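Local coordinates for protein copper-containing nitrite reductase (Hyphomicrobium denitrificans 1NES1, PDB 6TFO) that probably reduces nitrite to nitric oxide, as a three-domain copper enzyme with an extra cupredoxin domain tethered to its nitrite reductase core, at residues V30-R35 and L60-G65; G41-I46 and E76-D81; T185-T190 and S311-M316; L200-G205 and L280-E285. All blocks are in the same frame, centred on the assembly; numbering follows the deposited sequence.

Contact 1: residues V30-R35 and L60-G65; sequences VVFTLR and LVVHEG
Leu60 lies over one face of the Phe32 ring, and this overlap is the tight part of the contact between strand 30-35 and strand 60-63. Leu60 CB sits above the middle of the ring, 4.0 Å from its centroid and 13° off the normal, a CH-pi contact. The CD2 methyl of Leu60 reaches the CB side of the same ring, 3.8 Å from Phe32 CD1, as the two side chains slide past each other in opposite directions. The CA-CB bond of Phe32 points toward the facing strand, and CG is anti to the carbonyl carbon (chi1 -59°). Two groups meet the ring edge close to its plane: Val62 CG1, 3.5 Å from Phe32 CE2, and the backbone oxygen of Val61, 3.6 Å from Phe32 CZ.

Packing is looser toward Val30, whose CG1 stays 4.4 Å from Val62 CG1. Val30 and Phe32 are both partly exposed, whereas Leu60 and Val62 are buried, resting on Leu131 of strand 128-134. No hydrogen bond joins the two segments, and the backbones run nearly antiparallel with axes 8.9 Å apart, too far for neighbours in one sheet. Strand 30-39 pairs instead with strands 42-48 and 67-73, and strand 60-63 with 128-134. Apolar side chains interleaved between two such sheets are characteristic of the beta-sandwich of a cupredoxin domain.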
# COMPACT_ATOMS: atom_id res chain seq x y z
N VAL C 30 -35.94 0.62 -7.31
CA VAL C 30 -34.89 1.68 -7.39
C VAL C 30 -33.87 1.38 -6.29
O VAL C 30 -34.28 1.35 -5.10
CB VAL C 30 -35.50 3.07 -7.23
CG1 VAL C 30 -34.43 4.15 -7.32
CG2 VAL C 30 -36.61 3.28 -8.24
N VAL C 31 -32.61 1.12 -6.66
CA VAL C 31 -31.56 0.73 -5.68
C VAL C 31 -30.55 1.88 -5.45
O VAL C 31 -30.15 2.56 -6.41
CB VAL C 31 -30.86 -0.61 -6.02
CG1 VAL C 31 -31.73 -1.48 -6.91
CG2 VAL C 31 -29.48 -0.42 -6.61
N PHE C 32 -30.19 2.06 -4.19
CA PHE C 32 -29.15 2.99 -3.69
C PHE C 32 -28.22 2.19 -2.77
O PHE C 32 -28.74 1.48 -1.87
CB PHE C 32 -29.80 4.16 -2.94
CG PHE C 32 -30.77 4.97 -3.77
CD1 PHE C 32 -30.32 5.82 -4.77
CD2 PHE C 32 -32.13 4.90 -3.53
CE1 PHE C 32 -31.20 6.59 -5.51
CE2 PHE C 32 -33.02 5.65 -4.29
CZ PHE C 32 -32.55 6.48 -5.29
N THR C 33 -26.92 2.31 -2.98
CA THR C 33 -25.87 1.76 -2.08
C THR C 33 -25.22 2.90 -1.28
O THR C 33 -24.76 3.90 -1.88
CB THR C 33 -24.87 0.92 -2.89
OG1 THR C 33 -25.62 -0.01 -3.67
CG2 THR C 33 -23.90 0.16 -2.01
N LEU C 34 -25.20 2.78 0.05
CA LEU C 34 -24.54 3.75 0.95
C LEU C 34 -23.41 3.04 1.69
O LEU C 34 -23.67 1.95 2.24
CB LEU C 34 -25.55 4.32 1.95
CG LEU C 34 -26.76 5.03 1.36
CD1 LEU C 34 -27.63 5.59 2.49
CD2 LEU C 34 -26.36 6.14 0.40
N ARG C 35 -22.22 3.65 1.68
CA ARG C 35 -21.06 3.25 2.52
C ARG C 35 -20.92 4.31 3.63
O ARG C 35 -20.94 5.51 3.32
CB ARG C 35 -19.81 3.09 1.64
CG ARG C 35 -18.56 2.68 2.39
CD ARG C 35 -17.41 2.29 1.47
NE ARG C 35 -17.57 0.88 1.13
CZ ARG C 35 -17.80 0.38 -0.09
NH1 ARG C 35 -17.86 1.16 -1.16
NH2 ARG C 35 -17.94 -0.93 -0.22
N LEU C 60 -31.56 10.94 -2.15
CA LEU C 60 -32.11 9.75 -2.85
C LEU C 60 -33.44 10.15 -3.49
O LEU C 60 -34.46 10.28 -2.75
CB LEU C 60 -32.26 8.64 -1.81
CG LEU C 60 -31.01 8.33 -1.00
CD1 LEU C 60 -31.20 7.09 -0.15
CD2 LEU C 60 -29.77 8.16 -1.88
N VAL C 61 -33.43 10.43 -4.80
CA VAL C 61 -34.65 10.88 -5.53
C VAL C 61 -35.39 9.64 -6.06
O VAL C 61 -34.80 8.87 -6.85
CB VAL C 61 -34.34 11.87 -6.66
CG1 VAL C 61 -35.57 12.14 -7.52
CG2 VAL C 61 -33.78 13.17 -6.11
N VAL C 62 -36.63 9.49 -5.62
CA VAL C 62 -37.53 8.36 -5.98
C VAL C 62 -38.89 8.95 -6.36
O VAL C 62 -39.21 10.05 -5.87
CB VAL C 62 -37.65 7.31 -4.87
CG1 VAL C 62 -36.29 6.81 -4.41
CG2 VAL C 62 -38.47 7.78 -3.68
N HIS C 63 -39.63 8.27 -7.23
CA HIS C 63 -40.97 8.71 -7.71
C HIS C 63 -42.04 7.95 -6.92
O HIS C 63 -41.81 6.78 -6.56
CB HIS C 63 -41.03 8.57 -9.23
CG HIS C 63 -40.20 9.56 -9.96
ND1 HIS C 63 -40.73 10.70 -10.53
CD2 HIS C 63 -38.87 9.60 -10.22
CE1 HIS C 63 -39.77 11.40 -11.11
NE2 HIS C 63 -38.62 10.74 -10.94
N GLU C 64 -43.13 8.64 -6.59
CA GLU C 64 -44.29 8.10 -5.82
C GLU C 64 -44.60 6.67 -6.28
O GLU C 64 -44.67 6.44 -7.49
CB GLU C 64 -45.51 9.01 -6.01
CG GLU C 64 -46.72 8.58 -5.19
CD GLU C 64 -47.72 9.69 -4.94
OE1 GLU C 64 -47.89 10.53 -5.86
OE2 GLU C 64 -48.28 9.74 -3.81
N GLY C 65 -44.76 5.75 -5.35
CA GLY C 65 -45.17 4.36 -5.63
C GLY C 65 -44.01 3.47 -6.07
O GLY C 65 -44.26 2.27 -6.23

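Contact 2: residues G41-I46 and E76-D81; sequences GRMVYI and EGAQHD. With CU (copper (II) ion), chain L.
Met43 brings its sulfur to the edge of the His80 imidazole, SD lying 3.9 Å from His80 CE1 and almost in the ring plane, 88° off the normal. The two side chains cross obliquely. CG of Met43 is anti to its backbone N (chi1 -160°), and the bent thioether end places CE 3.8 Å from Ala78 CB.

The imidazole is held from two directions. ND1 binds copper at 2.0 Å, while NE2 donates to Glu76 OE2 at 2.5 Å, nearly straight and in the ring plane. That oxygen takes the histidine on its syn side and Ala78 N on its anti side, both tilted out of the carboxylate plane, so this single atom bridges ring and backbone; its charge would probably make the imidazole a stronger donor to the metal. Tyr45 meets the following residue with its ring edge: its OH donates to Asp81 O at 2.6 Å, in the carbonyl plane on a lone pair. The Asp81 carboxylate turns elsewhere, to Ser118 and Arg90.

Strand 42-48 thus packs against the loop that supplies the first copper ligand. Cys117, His122 and Met127 complete the set of residues, giving the His-Cys-His-Met type 1 copper site of a cupredoxin.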
# COMPACT_ATOMS: atom_id res chain seq x y z
N GLY C 41 -15.22 16.41 7.16
CA GLY C 41 -14.96 16.61 8.60
C GLY C 41 -16.03 16.02 9.49
O GLY C 41 -16.02 16.34 10.71
N ARG C 42 -16.90 15.16 8.93
CA ARG C 42 -18.06 14.56 9.64
C ARG C 42 -18.13 13.05 9.39
O ARG C 42 -17.53 12.57 8.40
CB ARG C 42 -19.34 15.27 9.19
CG ARG C 42 -19.60 16.56 9.94
CD ARG C 42 -20.34 17.59 9.12
NE ARG C 42 -21.57 17.10 8.52
CZ ARG C 42 -21.82 17.03 7.21
NH1 ARG C 42 -20.93 17.42 6.31
NH2 ARG C 42 -22.99 16.56 6.79
N MET C 43 -18.81 12.34 10.28
CA MET C 43 -19.20 10.92 10.08
C MET C 43 -20.49 10.91 9.25
O MET C 43 -21.51 11.48 9.71
CB MET C 43 -19.46 10.25 11.43
CG MET C 43 -19.39 8.75 11.36
SD MET C 43 -19.64 8.14 13.05
CE MET C 43 -18.20 7.08 13.15
N VAL C 44 -20.43 10.32 8.05
CA VAL C 44 -21.49 10.48 7.01
C VAL C 44 -21.82 9.16 6.31
O VAL C 44 -21.15 8.12 6.55
CB VAL C 44 -21.09 11.54 5.96
CG1 VAL C 44 -20.92 12.91 6.60
CG2 VAL C 44 -19.85 11.13 5.18
N TYR C 45 -22.84 9.22 5.47
CA TYR C 45 -23.11 8.22 4.42
C TYR C 45 -22.45 8.75 3.15
O TYR C 45 -22.52 9.96 2.90
CB TYR C 45 -24.62 8.03 4.24
CG TYR C 45 -25.38 7.52 5.44
CD1 TYR C 45 -25.40 6.18 5.76
CD2 TYR C 45 -26.19 8.37 6.17
CE1 TYR C 45 -26.16 5.69 6.81
CE2 TYR C 45 -26.95 7.90 7.23
CZ TYR C 45 -26.94 6.56 7.55
OH TYR C 45 -27.68 6.12 8.60
N ILE C 46 -21.82 7.86 2.39
CA ILE C 46 -21.25 8.17 1.05
C ILE C 46 -21.92 7.27 0.01
O ILE C 46 -21.96 6.04 0.21
CB ILE C 46 -19.72 8.01 1.06
CG1 ILE C 46 -19.09 8.70 2.27
CG2 ILE C 46 -19.14 8.53 -0.25
CD1 ILE C 46 -17.75 8.13 2.66
N GLU C 76 -15.98 2.22 7.74
CA GLU C 76 -14.85 2.57 8.65
C GLU C 76 -14.86 1.75 9.96
O GLU C 76 -13.82 1.69 10.59
CB GLU C 76 -14.87 4.08 8.90
CG GLU C 76 -15.76 4.51 10.05
CD GLU C 76 -17.23 4.12 9.91
OE1 GLU C 76 -17.79 4.32 8.81
OE2 GLU C 76 -17.78 3.61 10.91
N GLY C 77 -15.97 1.14 10.37
CA GLY C 77 -15.94 0.07 11.40
C GLY C 77 -16.61 0.46 12.70
O GLY C 77 -16.43 -0.27 13.68
N ALA C 78 -17.37 1.55 12.73
CA ALA C 78 -18.25 1.87 13.88
C ALA C 78 -19.60 1.18 13.66
O ALA C 78 -19.78 0.61 12.60
CB ALA C 78 -18.40 3.37 14.05
N GLN C 79 -20.49 1.17 14.65
CA GLN C 79 -21.84 0.59 14.50
C GLN C 79 -22.72 1.62 13.78
O GLN C 79 -22.62 2.82 14.10
CB GLN C 79 -22.46 0.19 15.83
CG GLN C 79 -21.69 -0.92 16.53
CD GLN C 79 -22.51 -1.56 17.61
OE1 GLN C 79 -23.35 -0.94 18.25
NE2 GLN C 79 -22.31 -2.85 17.79
N HIS C 80 -23.50 1.14 12.82
CA HIS C 80 -24.37 1.97 11.94
C HIS C 80 -25.65 1.21 11.56
O HIS C 80 -25.63 -0.05 11.40
CB HIS C 80 -23.64 2.42 10.67
CG HIS C 80 -22.37 3.16 10.90
ND1 HIS C 80 -22.34 4.42 11.43
CD2 HIS C 80 -21.08 2.81 10.68
CE1 HIS C 80 -21.10 4.83 11.54
NE2 HIS C 80 -20.30 3.85 11.09
N ASP C 81 -26.72 1.97 11.41
CA ASP C 81 -27.90 1.58 10.61
C ASP C 81 -28.30 2.80 9.75
O ASP C 81 -27.59 3.83 9.78
CB ASP C 81 -29.00 1.06 11.53
CG ASP C 81 -29.54 2.10 12.49
OD1 ASP C 81 -29.30 3.27 12.25
OD2 ASP C 81 -30.20 1.71 13.46
CU CU L . -23.84 5.35 12.46

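Contact 3: residues T185-T190 and S311-M316; sequences TYTYWT and SGEQEM
A short parallel beta bridge at the margin of a mixed sheet, in a cupredoxin-type domain of the multicopper oxidase family, joins strand 184-191 to strand 312-313, the outermost strand on that side within the chain. Thr185 pairs with Glu313, their CA atoms 4.7 Å apart, and two backbone hydrogen bonds fix the register. Thr185 N donates to Gly312 O at 3.0 Å, and Gln314 N returns the bond to Thr185 O at 2.9 Å. Both donors stand well above the plane of the carbonyl they meet, by about 40°.

The Thr185 and Glu313 side chains share a face of the sheet and cross at about a right angle, with Thr185 OG1 3.4 Å from Glu313 CA. Next to the bridge, Tyr186 lies beside residues 314-316. Its CG is anti to the backbone N (chi1 -174°). In the ring, CD1 lies 3.6 Å from Gln314 O, and the phenolic oxygen reaches the Met316 side chain, 3.5 Å from CG. Ile302 touches the same side chain.

Further out, Gln314 turns its amide away to Tyr328 and the carbonyl of Lys306, while the carboxylate of Glu315 is bound by the backbone N-H groups of Ser95 and Gly96 of a neighbouring subunit. The contact therefore adds an edge strand whose continuation, at Glu315 and Met316, meets another subunit. On the Thr185 side, Thr187 OG1 and Glu313 OE2 do not bond directly; one water bridges them, 2.8 Å from the Thr187 hydroxyl and donating to Glu313 OE2 at 2.5 Å.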
# COMPACT_ATOMS: atom_id res chain seq x y z
N THR C 185 -22.84 3.18 -22.10
CA THR C 185 -22.65 2.65 -23.47
C THR C 185 -21.53 1.61 -23.42
O THR C 185 -20.91 1.44 -22.36
CB THR C 185 -22.42 3.79 -24.46
OG1 THR C 185 -21.16 4.39 -24.18
CG2 THR C 185 -23.51 4.84 -24.39
N TYR C 186 -21.33 0.90 -24.53
CA TYR C 186 -20.39 -0.23 -24.70
C TYR C 186 -20.26 -0.47 -26.20
O TYR C 186 -21.19 -0.13 -26.93
CB TYR C 186 -20.86 -1.47 -23.92
CG TYR C 186 -19.91 -2.63 -23.91
CD1 TYR C 186 -18.84 -2.69 -23.02
CD2 TYR C 186 -20.07 -3.70 -24.77
CE1 TYR C 186 -17.95 -3.75 -23.02
CE2 TYR C 186 -19.19 -4.78 -24.78
CZ TYR C 186 -18.12 -4.82 -23.89
OH TYR C 186 -17.27 -5.89 -23.89
N THR C 187 -19.13 -0.98 -26.65
CA THR C 187 -18.89 -1.30 -28.07
C THR C 187 -19.27 -2.77 -28.24
O THR C 187 -18.52 -3.65 -27.77
CB THR C 187 -17.47 -0.96 -28.52
OG1 THR C 187 -17.35 0.47 -28.45
CG2 THR C 187 -17.15 -1.43 -29.92
N TYR C 188 -20.44 -2.99 -28.84
CA TYR C 188 -20.96 -4.32 -29.20
C TYR C 188 -20.38 -4.74 -30.54
O TYR C 188 -20.13 -3.87 -31.43
CB TYR C 188 -22.49 -4.29 -29.24
CG TYR C 188 -23.16 -4.11 -27.90
CD1 TYR C 188 -23.39 -2.85 -27.39
CD2 TYR C 188 -23.57 -5.20 -27.15
CE1 TYR C 188 -24.04 -2.68 -26.18
CE2 TYR C 188 -24.22 -5.05 -25.94
CZ TYR C 188 -24.45 -3.78 -25.45
OH TYR C 188 -25.05 -3.62 -24.24
N TRP C 189 -20.12 -6.04 -30.65
CA TRP C 189 -19.96 -6.78 -31.93
C TRP C 189 -21.20 -7.66 -32.13
O TRP C 189 -21.57 -8.38 -31.19
CB TRP C 189 -18.66 -7.61 -31.93
CG TRP C 189 -17.43 -6.83 -31.62
CD1 TRP C 189 -17.29 -5.48 -31.66
CD2 TRP C 189 -16.13 -7.36 -31.29
NE1 TRP C 189 -16.00 -5.13 -31.34
CE2 TRP C 189 -15.27 -6.26 -31.10
CE3 TRP C 189 -15.62 -8.65 -31.12
CZ2 TRP C 189 -13.93 -6.42 -30.76
CZ3 TRP C 189 -14.29 -8.80 -30.78
CH2 TRP C 189 -13.46 -7.70 -30.61
N THR C 190 -21.82 -7.60 -33.31
CA THR C 190 -23.16 -8.20 -33.55
C THR C 190 -23.25 -8.86 -34.93
O THR C 190 -22.45 -8.53 -35.83
CB THR C 190 -24.26 -7.14 -33.46
OG1 THR C 190 -24.11 -6.27 -34.59
CG2 THR C 190 -24.20 -6.36 -32.17
N SER C 311 -22.04 5.05 -15.07
CA SER C 311 -22.40 5.85 -16.28
C SER C 311 -21.20 5.99 -17.22
O SER C 311 -20.08 5.77 -16.77
CB SER C 311 -22.91 7.21 -15.91
OG SER C 311 -23.91 7.10 -14.93
N GLY C 312 -21.47 6.36 -18.48
CA GLY C 312 -20.44 6.66 -19.49
C GLY C 312 -20.11 5.46 -20.36
O GLY C 312 -20.86 4.47 -20.32
N GLU C 313 -19.03 5.56 -21.14
CA GLU C 313 -18.58 4.49 -22.04
C GLU C 313 -17.88 3.42 -21.20
O GLU C 313 -16.75 3.66 -20.78
CB GLU C 313 -17.67 5.02 -23.14
CG GLU C 313 -17.19 3.91 -24.09
CD GLU C 313 -16.94 4.25 -25.56
OE1 GLU C 313 -17.52 5.24 -26.07
OE2 GLU C 313 -16.16 3.49 -26.20
N GLN C 314 -18.53 2.27 -20.96
CA GLN C 314 -17.87 1.10 -20.34
C GLN C 314 -16.92 0.44 -21.37
O GLN C 314 -17.19 0.51 -22.57
CB GLN C 314 -18.92 0.17 -19.76
CG GLN C 314 -19.59 0.71 -18.50
CD GLN C 314 -18.94 0.19 -17.24
OE1 GLN C 314 -17.72 0.08 -17.16
NE2 GLN C 314 -19.74 -0.14 -16.23
N GLU C 315 -15.84 -0.15 -20.89
CA GLU C 315 -14.82 -0.84 -21.72
C GLU C 315 -14.60 -2.25 -21.18
O GLU C 315 -14.86 -2.50 -19.99
CB GLU C 315 -13.49 -0.07 -21.68
CG GLU C 315 -13.54 1.25 -22.41
CD GLU C 315 -12.17 1.92 -22.47
OE1 GLU C 315 -11.80 2.58 -21.47
OE2 GLU C 315 -11.46 1.73 -23.49
N MET C 316 -14.07 -3.11 -22.03
CA MET C 316 -13.93 -4.56 -21.74
C MET C 316 -12.71 -4.75 -20.83
O MET C 316 -11.67 -4.09 -21.06
CB MET C 316 -13.78 -5.33 -23.04
CG MET C 316 -13.99 -6.81 -22.91
SD MET C 316 -12.56 -7.64 -23.57
CE MET C 316 -11.58 -7.60 -22.08
O HOH W 1 -15.18 1.25 -26.83

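Contact 4: residues L200-G205 and L280-E285; sequences LRVRVG and LLVEPE
Leu200 and Leu280 begin a parallel pairing of strand 200-203 with strand 277-283, at the edge of one sheet of a cupredoxin-type beta-sandwich in the multicopper oxidase family. Leu281 N donates to Leu200 O at 2.7 Å; Val202 then uses both its backbone groups toward this strand, N to Leu281 O and O to Glu283 N, and Val204 N closes the run on Glu283 O. The strands cross at only -18°.

Leu200, Leu280, Val202 and Val282 share the apolar face. Here Leu280 CD1 presses on Leu200 CB at 3.5 Å, tighter than usual, and the Val202 and Val282 CG2 methyls meet at 3.9 Å.

The other face carries charge. Arg201, extended from CG to NE, lies alongside Leu281, whose CD2 covers one face of the guanidinium, and its NE donates to the anti lone pair of Glu283 OE2 at 2.9 Å, with the oxygen tilted from the guanidinium plane. Guanidinium and carboxylate are steeply turned, 77° apart. Outside the pair, Arg201 NH1 is held by Glu294 and Pro156 O, and Ile159 N also donates to Glu283 OE2. At the far end the extended Arg203 donates from NH1 to Val204 O, while NH2 makes a long salt bridge with Glu285 OE1 at 3.6 Å.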
# COMPACT_ATOMS: atom_id res chain seq x y z
N LEU C 200 -32.70 -17.70 -36.98
CA LEU C 200 -32.67 -18.48 -38.25
C LEU C 200 -33.56 -19.72 -38.08
O LEU C 200 -33.42 -20.44 -37.07
CB LEU C 200 -31.22 -18.85 -38.57
CG LEU C 200 -30.24 -17.68 -38.58
CD1 LEU C 200 -28.83 -18.17 -38.87
CD2 LEU C 200 -30.66 -16.62 -39.60
N ARG C 201 -34.48 -19.91 -39.01
CA ARG C 201 -35.53 -20.96 -38.97
C ARG C 201 -35.52 -21.68 -40.32
O ARG C 201 -35.81 -21.04 -41.35
CB ARG C 201 -36.90 -20.34 -38.66
CG ARG C 201 -37.90 -21.34 -38.10
CD ARG C 201 -39.07 -20.63 -37.45
NE ARG C 201 -39.93 -21.55 -36.71
CZ ARG C 201 -40.74 -21.20 -35.70
NH1 ARG C 201 -40.79 -19.96 -35.26
NH2 ARG C 201 -41.47 -22.13 -35.11
N VAL C 202 -35.12 -22.94 -40.31
CA VAL C 202 -35.13 -23.83 -41.49
C VAL C 202 -35.81 -25.15 -41.11
O VAL C 202 -36.22 -25.33 -39.92
CB VAL C 202 -33.69 -24.03 -42.02
CG1 VAL C 202 -33.08 -22.70 -42.44
CG2 VAL C 202 -32.81 -24.77 -41.01
N ARG C 203 -35.99 -26.02 -42.10
CA ARG C 203 -36.58 -27.37 -41.95
C ARG C 203 -35.42 -28.36 -42.06
O ARG C 203 -34.52 -28.10 -42.88
CB ARG C 203 -37.65 -27.51 -43.02
CG ARG C 203 -38.27 -28.90 -43.11
CD ARG C 203 -38.71 -29.18 -44.54
NE ARG C 203 -39.64 -30.30 -44.60
CZ ARG C 203 -39.29 -31.58 -44.56
NH1 ARG C 203 -38.02 -31.96 -44.53
NH2 ARG C 203 -40.23 -32.51 -44.59
N VAL C 204 -35.39 -29.44 -41.28
CA VAL C 204 -34.37 -30.51 -41.45
C VAL C 204 -34.38 -30.93 -42.92
O VAL C 204 -35.47 -30.89 -43.56
CB VAL C 204 -34.56 -31.71 -40.50
CG1 VAL C 204 -35.88 -32.46 -40.72
CG2 VAL C 204 -33.36 -32.65 -40.56
N GLY C 205 -33.20 -31.28 -43.46
CA GLY C 205 -33.03 -31.62 -44.88
C GLY C 205 -32.71 -30.41 -45.74
O GLY C 205 -32.09 -30.62 -46.80
N LEU C 280 -30.45 -20.81 -34.19
CA LEU C 280 -30.89 -21.54 -35.42
C LEU C 280 -31.85 -22.65 -34.99
O LEU C 280 -31.37 -23.59 -34.30
CB LEU C 280 -29.67 -22.13 -36.13
CG LEU C 280 -29.96 -23.05 -37.32
CD1 LEU C 280 -30.66 -22.27 -38.43
CD2 LEU C 280 -28.69 -23.72 -37.81
N LEU C 281 -33.13 -22.54 -35.34
CA LEU C 281 -34.14 -23.64 -35.25
C LEU C 281 -34.11 -24.43 -36.55
O LEU C 281 -34.42 -23.83 -37.62
CB LEU C 281 -35.54 -23.07 -35.00
CG LEU C 281 -36.66 -24.10 -34.84
CD1 LEU C 281 -36.42 -25.02 -33.67
CD2 LEU C 281 -38.01 -23.40 -34.68
N VAL C 282 -33.69 -25.69 -36.47
CA VAL C 282 -33.89 -26.70 -37.56
C VAL C 282 -35.16 -27.48 -37.19
O VAL C 282 -35.10 -28.34 -36.31
CB VAL C 282 -32.65 -27.59 -37.73
CG1 VAL C 282 -32.81 -28.56 -38.88
CG2 VAL C 282 -31.41 -26.75 -37.93
N GLU C 283 -36.30 -27.11 -37.79
CA GLU C 283 -37.61 -27.73 -37.50
C GLU C 283 -37.59 -29.21 -37.90
O GLU C 283 -37.06 -29.58 -38.94
CB GLU C 283 -38.73 -27.02 -38.25
CG GLU C 283 -39.19 -25.73 -37.58
CD GLU C 283 -40.47 -25.20 -38.21
OE1 GLU C 283 -41.20 -26.01 -38.79
OE2 GLU C 283 -40.75 -23.99 -38.11
N PRO C 284 -38.17 -30.11 -37.08
CA PRO C 284 -38.34 -31.50 -37.51
C PRO C 284 -39.40 -31.54 -38.62
O PRO C 284 -40.09 -30.54 -38.79
CB PRO C 284 -38.80 -32.20 -36.21
CG PRO C 284 -39.50 -31.11 -35.41
CD PRO C 284 -38.78 -29.83 -35.77
N GLU C 285 -39.54 -32.65 -39.35
CA GLU C 285 -40.44 -32.76 -40.54
C GLU C 285 -41.85 -32.26 -40.19
O GLU C 285 -42.40 -31.43 -40.97
CB GLU C 285 -40.48 -34.19 -41.06
CG GLU C 285 -39.21 -34.60 -41.77
CD GLU C 285 -39.41 -35.61 -42.87
OE1 GLU C 285 -38.59 -35.63 -43.80
OE2 GLU C 285 -40.42 -36.36 -42.81

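Overall arrangement
Contacts 1 and 2 belong to the same copper-binding domain and share a sheet: strands 30-39 and 42-48 are neighbours, joined by a probable hydrogen bond from Ile46 N to Arg35 O, with Leu34 packed on Tyr45. Contact 1 spans the two sheets mainly with apolar side chains and no hydrogen bond, whereas contact 2 is buried and includes a copper ligand and hydrogen bonds. Contacts 1, 3 and 4 are only partly buried. Contacts 3 and 4 are both parallel backbone pairings at sheet edges; contact 3 is brief and water-bridged near another subunit, contact 4 longer, with separate apolar and charged faces. Contacts 2 and 4 lie on opposite sides of the chain's centre, about 61 Å apart between centres.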